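Local coordinates for scarecrow-like protein 3 (Arabidopsis thaliana, PDB 6KPB), which probably acts as a transcription factor in plant development and, as a GRAS-family member, binds IDD zinc-finger proteins such as JACKDAW, at residues R136-E141 with I390-M395. Residues are numbered along the deposited sequence; the frame is centred on the assembly and turned at random.
Sequences RRLFFE and IKVEKM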
loop_
_atom_site.group_PDB
_atom_site.type_symbol
_atom_site.label_atom_id
_atom_site.label_comp_id
_atom_site.label_asym_id
_atom_site.label_seq_id
_atom_site.Cartn_x
_atom_site.Cartn_y
_atom_site.Cartn_z
ATOM N N ARG A 136 -4.853 -11.553 -11.692
ATOM C CA ARG A 136 -5.121 -11.932 -13.078
ATOM C C ARG A 136 -5.480 -13.409 -13.181
ATOM O O ARG A 136 -6.340 -13.789 -13.984
ATOM C CB ARG A 136 -3.917 -11.618 -13.965
ATOM C CG ARG A 136 -3.595 -10.140 -14.080
ATOM C CD ARG A 136 -2.606 -9.878 -15.202
ATOM N NE ARG A 136 -1.828 -8.665 -14.965
ATOM C CZ ARG A 136 -0.580 -8.661 -14.510
ATOM N NH1 ARG A 136 0.036 -9.807 -14.250
ATOM N NH2 ARG A 136 0.056 -7.512 -14.322
ATOM N N ARG A 137 -4.825 -14.255 -12.383
ATOM C CA ARG A 137 -5.194 -15.666 -12.349
ATOM C C ARG A 137 -6.628 -15.836 -11.863
ATOM O O ARG A 137 -7.377 -16.667 -12.390
ATOM C CB ARG A 137 -4.219 -16.440 -11.459
ATOM C CG ARG A 137 -4.185 -17.945 -11.702
ATOM C CD ARG A 137 -5.229 -18.688 -10.875
ATOM N NE ARG A 137 -4.827 -18.855 -9.481
ATOM C CZ ARG A 137 -5.620 -19.331 -8.524
ATOM N NH1 ARG A 137 -6.867 -19.683 -8.804
ATOM N NH2 ARG A 137 -5.168 -19.450 -7.283
ATOM N N LEU A 138 -7.031 -15.044 -10.863
ATOM C CA LEU A 138 -8.391 -15.138 -10.344
ATOM C C LEU A 138 -9.417 -14.741 -11.399
ATOM O O LEU A 138 -10.447 -15.409 -11.555
ATOM C CB LEU A 138 -8.538 -14.266 -9.098
ATOM C CG LEU A 138 -7.797 -14.736 -7.844
ATOM C CD1 LEU A 138 -7.887 -13.692 -6.743
ATOM C CD2 LEU A 138 -8.355 -16.070 -7.367
ATOM N N PHE A 139 -9.160 -13.653 -12.130
ATOM C CA PHE A 139 -10.057 -13.265 -13.215
ATOM C C PHE A 139 -10.171 -14.376 -14.249
ATOM O O PHE A 139 -11.271 -14.695 -14.715
ATOM C CB PHE A 139 -9.563 -11.971 -13.862
ATOM C CG PHE A 139 -10.435 -11.476 -14.985
ATOM C CD1 PHE A 139 -11.745 -11.091 -14.746
ATOM C CD2 PHE A 139 -9.938 -11.377 -16.274
ATOM C CE1 PHE A 139 -12.548 -10.630 -15.777
ATOM C CE2 PHE A 139 -10.736 -10.915 -17.310
ATOM C CZ PHE A 139 -12.043 -10.542 -17.060
ATOM N N PHE A 140 -9.041 -14.994 -14.598
ATOM C CA PHE A 140 -9.047 -16.087 -15.564
ATOM C C PHE A 140 -9.872 -17.271 -15.077
ATOM O O PHE A 140 -10.493 -17.966 -15.888
ATOM C CB PHE A 140 -7.607 -16.519 -15.852
ATOM C CG PHE A 140 -7.496 -17.736 -16.724
ATOM C CD1 PHE A 140 -7.558 -17.623 -18.103
ATOM C CD2 PHE A 140 -7.318 -18.992 -16.166
ATOM C CE1 PHE A 140 -7.453 -18.741 -18.910
ATOM C CE2 PHE A 140 -7.211 -20.114 -16.968
ATOM C CZ PHE A 140 -7.277 -19.988 -18.341
ATOM N N GLU A 141 -9.899 -17.517 -13.766
ATOM C CA GLU A 141 -10.555 -18.701 -13.223
ATOM C C GLU A 141 -11.961 -18.440 -12.701
ATOM O O GLU A 141 -12.804 -19.341 -12.763
ATOM C CB GLU A 141 -9.710 -19.310 -12.099
ATOM C CG GLU A 141 -8.303 -19.691 -12.527
ATOM C CD GLU A 141 -7.798 -20.944 -11.838
ATOM O OE1 GLU A 141 -7.668 -21.983 -12.519
ATOM O OE2 GLU A 141 -7.538 -20.894 -10.617
ATOM N N ILE A 390 -13.014 -10.132 -3.277
ATOM C CA ILE A 390 -12.658 -8.758 -2.936
ATOM C C ILE A 390 -11.451 -8.299 -3.745
ATOM O O ILE A 390 -11.408 -7.159 -4.225
ATOM C CB ILE A 390 -12.410 -8.629 -1.423
ATOM C CG1 ILE A 390 -13.670 -9.014 -0.642
ATOM C CG2 ILE A 390 -11.977 -7.212 -1.072
ATOM C CD1 ILE A 390 -13.552 -8.792 0.849
ATOM N N LYS A 391 -10.454 -9.175 -3.911
ATOM C CA LYS A 391 -9.283 -8.825 -4.712
ATOM C C LYS A 391 -9.683 -8.447 -6.134
ATOM O O LYS A 391 -9.235 -7.426 -6.668
ATOM C CB LYS A 391 -8.286 -9.983 -4.736
ATOM C CG LYS A 391 -7.453 -10.137 -3.480
ATOM C CD LYS A 391 -6.066 -10.665 -3.822
ATOM C CE LYS A 391 -5.464 -11.443 -2.666
ATOM N NZ LYS A 391 -6.218 -12.701 -2.411
ATOM N N VAL A 392 -10.527 -9.266 -6.764
ATOM C CA VAL A 392 -10.981 -8.967 -8.120
ATOM C C VAL A 392 -11.790 -7.678 -8.135
ATOM O O VAL A 392 -11.585 -6.802 -8.986
ATOM C CB VAL A 392 -11.786 -10.150 -8.688
ATOM C CG1 VAL A 392 -12.488 -9.751 -9.977
ATOM C CG2 VAL A 392 -10.876 -11.347 -8.920
ATOM N N GLU A 393 -12.713 -7.534 -7.180
ATOM C CA GLU A 393 -13.572 -6.355 -7.153
ATOM C C GLU A 393 -12.766 -5.080 -6.935
ATOM O O GLU A 393 -13.083 -4.033 -7.510
ATOM C CB GLU A 393 -14.643 -6.514 -6.073
ATOM C CG GLU A 393 -15.742 -7.499 -6.443
ATOM C CD GLU A 393 -16.644 -7.841 -5.272
ATOM O OE1 GLU A 393 -16.263 -7.546 -4.118
ATOM O OE2 GLU A 393 -17.732 -8.408 -5.504
ATOM N N LYS A 394 -11.710 -5.148 -6.123
ATOM C CA LYS A 394 -10.900 -3.967 -5.835
ATOM C C LYS A 394 -9.792 -3.758 -6.866
ATOM O O LYS A 394 -9.733 -2.711 -7.519
ATOM C CB LYS A 394 -10.294 -4.072 -4.470
ATOM C CG LYS A 394 -9.023 -3.298 -4.343
ATOM C CD LYS A 394 -8.929 -2.559 -3.042
ATOM C CE LYS A 394 -8.530 -1.127 -3.299
ATOM N NZ LYS A 394 -7.861 -0.532 -2.129
ATOM N N MET A 395 -8.899 -4.741 -7.014
ATOM C CA MET A 395 -7.692 -4.537 -7.808
ATOM C C MET A 395 -7.969 -4.456 -9.303
ATOM O O MET A 395 -7.134 -3.925 -10.042
ATOM C CB MET A 395 -6.682 -5.651 -7.530
ATOM C CG MET A 395 -6.219 -5.719 -6.086
ATOM S SD MET A 395 -4.808 -6.814 -5.847
ATOM C CE MET A 395 -4.529 -6.605 -4.088
#
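Leu138 and Val392 meet where segments 136-141 and 390-395, lying on helix 129-142 and helix 387-406, cross at -110° with their axes 9.6 Å apart. The leucine makes its closest approach at the base of its side chain: CB lies 3.7 Å from Val392 CG2. CG, set beside the backbone N and anti to the carbonyl carbon (chi1 -70°), makes no close approach of its own to the valine. From there CD1 reaches the preceding residue, 4.2 Å from Lys391 CB, while CD2 lies over the rim of one face of the Arg137 guanidinium.

Val392 brings a single methyl to the interface. Its CG2 also approaches the backbone, 4.3 Å from Phe139 N; the nearest pair of CA atoms, those of Phe139 and Val392, is 6.7 Å apart. Phe143, whose ring meets that of Phe139, adds further apolar cover to the valine. Elsewhere on helix 387-406, Glu393 forms a salt bridge with Arg95 of helix 92-109, and Lys394 makes a weak hydrogen bond to Thr122 of the second subunit.

This is plain helix-helix packing that joins the predicted VHIID and PFYRE regions. The side-chain contacts are between carbon atoms, and with just 150 Å² buried the packing probably rests on van der Waals contact and exclusion of water, with no polar bond between the segments to set the register.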